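Local coordinates for polycomb protein Pcl (Drosophila melanogaster, PDB 5OQD) that binds chromatin and DNA as a Polycomb-group repressor, joining the early-embryonic Esc/E(z) complex that methylates histone H3 to establish silencing of homeotic genes, at residues B[94-99]-B[148-153]. Sequence-based numbering, arbitrary orientation.
Sequences DVLHIA and KQTLKD
Leu96 meets Thr150 and Leu151 in a small apolar helix-helix contact inside the winged-helix domain, where helix 92-104 faces the last turns of helix 140-153. One methyl of Leu96 does the touching: CD1 lies 3.7 Å from CG of Leu151 and 3.8 Å from its CD2. CG2 of Thr150 is also 3.8 Å from CD1 of Leu96. The methyl thus rests against two consecutive residues of the other helix, which approach it roughly at right angles to each other. The Leu96 side chain leaves its helix pointing at the partner, extended at CD1 (chi2 170°). Leu151 starts out less directly, but its branched end swings closer and meets Leu96 at a slant. In Thr150 the methyl is anti to the backbone N and turned to the leucine, whereas OG1 hydrogen-bonds to the carbonyl O of Arg146. With CA atoms of Leu96 and Leu151 8.1 Å apart and just 125 Å² buried, side chains, not backbones, span the gap. Phe158 of strand 158-161 touches both leucines, Tyr171 of strand 170-173 touches Leu151, and Ile118 and Ile122 of helix 114-125 pack on Leu96: a core shared by three helices and the sheet. No hydrogen bond joins the segments; one methyl makes van der Waals contact with the branch point and a methyl of Leu151 and the methyl of Thr150, so cohesion relies on shape and shielding from water.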
# COMPACT_ATOMS: atom_id res chain seq x y z
N ASP B 94 1.94 7.09 -0.41
CA ASP B 94 1.29 5.78 -0.37
C ASP B 94 -0.24 5.89 -0.36
O ASP B 94 -0.92 5.13 -1.03
CB ASP B 94 1.79 4.99 0.84
CG ASP B 94 3.29 4.92 0.90
OD1 ASP B 94 3.93 4.77 -0.15
OD2 ASP B 94 3.85 5.01 2.01
N VAL B 95 -0.76 6.85 0.38
CA VAL B 95 -2.19 7.12 0.42
C VAL B 95 -2.70 7.58 -0.95
O VAL B 95 -3.74 7.12 -1.42
CB VAL B 95 -2.52 8.20 1.47
CG1 VAL B 95 -3.98 8.61 1.37
CG2 VAL B 95 -2.20 7.69 2.87
N LEU B 96 -1.94 8.46 -1.58
CA LEU B 96 -2.30 8.99 -2.89
C LEU B 96 -2.26 7.92 -3.97
O LEU B 96 -3.14 7.86 -4.83
CB LEU B 96 -1.37 10.15 -3.27
CG LEU B 96 -1.58 11.46 -2.51
CD1 LEU B 96 -0.45 12.44 -2.80
CD2 LEU B 96 -2.93 12.06 -2.85
N HIS B 97 -1.24 7.07 -3.92
CA HIS B 97 -1.11 5.98 -4.89
C HIS B 97 -2.24 4.98 -4.71
O HIS B 97 -2.81 4.49 -5.68
CB HIS B 97 0.25 5.29 -4.77
CG HIS B 97 0.62 4.47 -5.97
ND1 HIS B 97 1.89 4.47 -6.51
CD2 HIS B 97 -0.12 3.62 -6.73
CE1 HIS B 97 1.92 3.66 -7.55
NE2 HIS B 97 0.71 3.13 -7.71
N ILE B 98 -2.57 4.67 -3.45
CA ILE B 98 -3.69 3.80 -3.13
C ILE B 98 -5.00 4.40 -3.65
O ILE B 98 -5.83 3.69 -4.22
CB ILE B 98 -3.80 3.55 -1.61
CG1 ILE B 98 -2.71 2.57 -1.16
CG2 ILE B 98 -5.17 3.00 -1.25
CD1 ILE B 98 -2.68 2.35 0.34
N ALA B 99 -5.16 5.70 -3.44
CA ALA B 99 -6.36 6.40 -3.88
C ALA B 99 -6.53 6.33 -5.39
O ALA B 99 -7.60 5.97 -5.89
CB ALA B 99 -6.32 7.85 -3.42
N LYS B 148 -0.78 18.49 -2.43
CA LYS B 148 -0.36 19.14 -3.68
C LYS B 148 1.14 19.01 -3.88
O LYS B 148 1.60 18.70 -4.98
CB LYS B 148 -0.76 20.62 -3.68
CG LYS B 148 -2.21 20.88 -4.04
CD LYS B 148 -2.50 22.38 -4.04
CE LYS B 148 -3.90 22.68 -4.54
NZ LYS B 148 -4.23 24.13 -4.43
N GLN B 149 1.89 19.24 -2.81
CA GLN B 149 3.35 19.20 -2.88
C GLN B 149 3.86 17.77 -3.07
O GLN B 149 4.82 17.55 -3.81
CB GLN B 149 3.96 19.81 -1.62
CG GLN B 149 5.47 19.95 -1.68
CD GLN B 149 5.93 20.71 -2.91
OE1 GLN B 149 5.30 21.68 -3.32
NE2 GLN B 149 7.02 20.26 -3.51
N THR B 150 3.22 16.82 -2.40
CA THR B 150 3.59 15.41 -2.51
C THR B 150 3.48 14.93 -3.95
O THR B 150 4.37 14.23 -4.45
CB THR B 150 2.71 14.52 -1.60
OG1 THR B 150 2.79 14.99 -0.25
CG2 THR B 150 3.17 13.07 -1.67
N LEU B 151 2.39 15.31 -4.61
CA LEU B 151 2.16 14.95 -6.00
C LEU B 151 3.22 15.57 -6.91
O LEU B 151 3.54 15.03 -7.97
CB LEU B 151 0.76 15.38 -6.44
CG LEU B 151 -0.40 14.60 -5.82
CD1 LEU B 151 -1.70 15.37 -5.91
CD2 LEU B 151 -0.54 13.24 -6.49
N LYS B 152 3.76 16.72 -6.50
CA LYS B 152 4.84 17.37 -7.24
C LYS B 152 6.16 16.64 -7.02
O LYS B 152 6.88 16.35 -7.97
CB LYS B 152 4.98 18.83 -6.82
CG LYS B 152 4.42 19.82 -7.83
CD LYS B 152 4.99 21.21 -7.59
CE LYS B 152 4.35 22.23 -8.52
NZ LYS B 152 2.89 22.37 -8.27
N ASP B 153 6.48 16.37 -5.76
CA ASP B 153 7.72 15.68 -5.40
C ASP B 153 7.78 14.29 -6.04
O ASP B 153 8.86 13.79 -6.36
CB ASP B 153 7.86 15.56 -3.88
CG ASP B 153 7.90 16.91 -3.20
OD1 ASP B 153 8.22 17.92 -3.87
OD2 ASP B 153 7.62 16.97 -1.98